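PDB 3PJP: transcription elongation factor SPT6 from Candida glabrata, which binds the phosphorylated C-terminal repeat domain of RNA polymerase II through a tandem SH2 domain and probably acts as a histone H3-H4 chaperone during transcription elongation. Local coordinates for residues G31-R36 with Q88-Y93. Numbering follows the deposited sequence.
With ACT (acetate ion), chain C.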
loop_
_atom_site.group_PDB
_atom_site.type_symbol
_atom_site.label_atom_id
_atom_site.label_comp_id
_atom_site.label_asym_id
_atom_site.label_seq_id
_atom_site.Cartn_x
_atom_site.Cartn_y
_atom_site.Cartn_z
ATOM N N GLY A 31 -4.904 -10.305 -2.270
ATOM C CA GLY A 31 -6.145 -9.900 -1.629
ATOM C C GLY A 31 -6.617 -10.858 -0.552
ATOM O O GLY A 31 -7.403 -10.474 0.316
ATOM N N ASP A 32 -6.143 -12.104 -0.592
ATOM C CA ASP A 32 -6.491 -13.065 0.458
ATOM C C ASP A 32 -5.881 -12.624 1.778
ATOM O O ASP A 32 -4.812 -12.019 1.799
ATOM C CB ASP A 32 -6.061 -14.481 0.086
ATOM C CG ASP A 32 -6.949 -15.080 -0.968
ATOM O OD1 ASP A 32 -8.155 -14.746 -0.982
ATOM O OD2 ASP A 32 -6.451 -15.871 -1.788
ATOM N N PHE A 33 -6.575 -12.896 2.876
ATOM C CA PHE A 33 -6.195 -12.323 4.157
ATOM C C PHE A 33 -6.589 -13.232 5.314
ATOM O O PHE A 33 -7.327 -14.194 5.138
ATOM C CB PHE A 33 -6.845 -10.934 4.337
ATOM C CG PHE A 33 -8.335 -10.985 4.517
ATOM C CD1 PHE A 33 -8.903 -11.022 5.789
ATOM C CD2 PHE A 33 -9.166 -11.031 3.422
ATOM C CE1 PHE A 33 -10.283 -11.087 5.954
ATOM C CE2 PHE A 33 -10.553 -11.100 3.586
ATOM C CZ PHE A 33 -11.097 -11.131 4.854
ATOM N N VAL A 34 -6.075 -12.910 6.494
ATOM C CA VAL A 34 -6.604 -13.436 7.742
ATOM C C VAL A 34 -6.668 -12.315 8.758
ATOM O O VAL A 34 -5.884 -11.362 8.702
ATOM C CB VAL A 34 -5.732 -14.565 8.329
ATOM C CG1 VAL A 34 -5.807 -15.816 7.453
ATOM C CG2 VAL A 34 -4.293 -14.095 8.516
ATOM N N ILE A 35 -7.619 -12.423 9.676
ATOM C CA ILE A 35 -7.620 -11.602 10.872
ATOM C C ILE A 35 -6.943 -12.453 11.949
ATOM O O ILE A 35 -7.120 -13.668 11.988
ATOM C CB ILE A 35 -9.059 -11.244 11.278
ATOM C CG1 ILE A 35 -9.813 -10.714 10.064
ATOM C CG2 ILE A 35 -9.075 -10.259 12.433
ATOM C CD1 ILE A 35 -11.254 -10.346 10.353
ATOM N N ARG A 36 -6.148 -11.836 12.811
ATOM C CA ARG A 36 -5.382 -12.631 13.759
ATOM C C ARG A 36 -5.079 -11.909 15.059
ATOM O O ARG A 36 -5.412 -10.728 15.241
ATOM C CB ARG A 36 -4.067 -13.099 13.128
ATOM C CG ARG A 36 -3.176 -11.955 12.658
ATOM C CD ARG A 36 -1.809 -12.488 12.225
ATOM N NE ARG A 36 -0.914 -11.445 11.720
ATOM C CZ ARG A 36 -0.173 -10.651 12.488
ATOM N NH1 ARG A 36 -0.241 -10.746 13.809
ATOM N NH2 ARG A 36 0.632 -9.747 11.937
ATOM N N GLN A 88 -17.048 -4.463 8.543
ATOM C CA GLN A 88 -16.998 -3.119 7.960
ATOM C C GLN A 88 -15.572 -2.795 7.510
ATOM O O GLN A 88 -15.374 -2.162 6.462
ATOM C CB GLN A 88 -17.505 -2.049 8.934
ATOM C CG GLN A 88 -17.606 -0.664 8.294
ATOM C CD GLN A 88 -17.919 0.417 9.296
ATOM O OE1 GLN A 88 -17.969 0.166 10.498
ATOM N NE2 GLN A 88 -18.139 1.629 8.809
ATOM N N ILE A 89 -14.590 -3.213 8.306
ATOM C CA ILE A 89 -13.174 -3.053 7.936
ATOM C C ILE A 89 -12.888 -3.794 6.642
ATOM O O ILE A 89 -12.240 -3.269 5.756
ATOM C CB ILE A 89 -12.216 -3.528 9.048
ATOM C CG1 ILE A 89 -12.287 -2.585 10.248
ATOM C CG2 ILE A 89 -10.757 -3.624 8.541
ATOM C CD1 ILE A 89 -11.553 -3.079 11.463
ATOM N N ILE A 90 -13.380 -5.021 6.517
ATOM C CA ILE A 90 -13.171 -5.755 5.273
ATOM C C ILE A 90 -13.741 -5.029 4.048
ATOM O O ILE A 90 -13.081 -4.928 3.018
ATOM C CB ILE A 90 -13.691 -7.201 5.392
ATOM C CG1 ILE A 90 -12.888 -7.936 6.465
ATOM C CG2 ILE A 90 -13.600 -7.930 4.057
ATOM C CD1 ILE A 90 -13.620 -9.113 7.096
ATOM N N VAL A 91 -14.956 -4.505 4.157
ATOM C CA VAL A 91 -15.579 -3.807 3.034
ATOM C C VAL A 91 -14.990 -2.426 2.733
ATOM O O VAL A 91 -14.718 -2.104 1.576
ATOM C CB VAL A 91 -17.100 -3.667 3.233
ATOM C CG1 VAL A 91 -17.700 -2.754 2.177
ATOM C CG2 VAL A 91 -17.739 -5.046 3.209
ATOM N N GLU A 92 -14.782 -1.615 3.763
ATOM C CA GLU A 92 -14.422 -0.213 3.532
ATOM C C GLU A 92 -12.917 0.032 3.530
ATOM O O GLU A 92 -12.443 0.991 2.905
ATOM C CB GLU A 92 -15.089 0.698 4.566
ATOM C CG GLU A 92 -16.628 0.719 4.488
ATOM C CD GLU A 92 -17.242 1.540 5.599
ATOM O OE1 GLU A 92 -16.477 2.113 6.405
ATOM O OE2 GLU A 92 -18.492 1.600 5.680
ATOM N N TYR A 93 -12.174 -0.780 4.273
ATOM C CA TYR A 93 -10.726 -0.628 4.364
ATOM C C TYR A 93 -10.002 -1.607 3.446
ATOM O O TYR A 93 -9.345 -1.205 2.486
ATOM C CB TYR A 93 -10.232 -0.818 5.801
ATOM C CG TYR A 93 -8.721 -0.715 5.922
ATOM C CD1 TYR A 93 -8.104 0.512 6.124
ATOM C CD2 TYR A 93 -7.917 -1.841 5.814
ATOM C CE1 TYR A 93 -6.725 0.610 6.225
ATOM C CE2 TYR A 93 -6.553 -1.752 5.915
ATOM C CZ TYR A 93 -5.962 -0.522 6.115
ATOM O OH TYR A 93 -4.595 -0.437 6.214
HETATM C C ACT C . 1.686 -8.232 14.985
HETATM O O ACT C . 2.085 -8.455 13.824
HETATM O OXT ACT C . 1.369 -9.238 15.659
HETATM C CH3 ACT C . 1.594 -6.839 15.530
#
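The ring of Phe-33 is met obliquely by Ile-90, whose CD1 lies 3.9 Å from CZ of Phe-33; the two side chains cross at about a right angle. Gly-31 O sits in the ring plane, at the edge, and Tyr-12 stacks on the ring. With chi1 at 69°, the Phe-33 ring swings between its own backbone N and carbonyl carbon, and CE1 and CZ are the atoms brought to the helix. Ile-90 CG2 also reaches CZ of Phe-33, at 4.1 Å, so both branches of the isoleucine engage the ring. Ile-35 adds a looser methyl contact, CD1 to Ile-90 CD1 at 4.2 Å. On the helix surface, Gln-88 NE2 bonds both carboxylate oxygens of Glu-92, one turn on: the straighter bond goes to OE2 (3.1 Å, 160°), on its syn side; OE1, at 3.0 Å, is met from above the carboxylate plane and more bent.

The second flat group, the Arg-36 guanidinium, holds an acetate at its edge through paired hydrogen bonds: NH1 to OXT (2.9 Å, 171°) and NH2 to O (2.7 Å). Thr-48 OG1 binds NE, and Ser-39 N also bonds the acetate. Arg-36 closes an FVIR sequence corresponding to the FLVR motif of SH2 domains, so the acetate, probably from the crystallisation liquor, plausibly mimics a phosphate. Between residues 31-36 and 88-93 no hydrogen bond forms; Phe-33 and Ile-35 meet Ile-90 through apolar atoms alone, while Arg-36 presents a charged, bidentate grip suited to an anion.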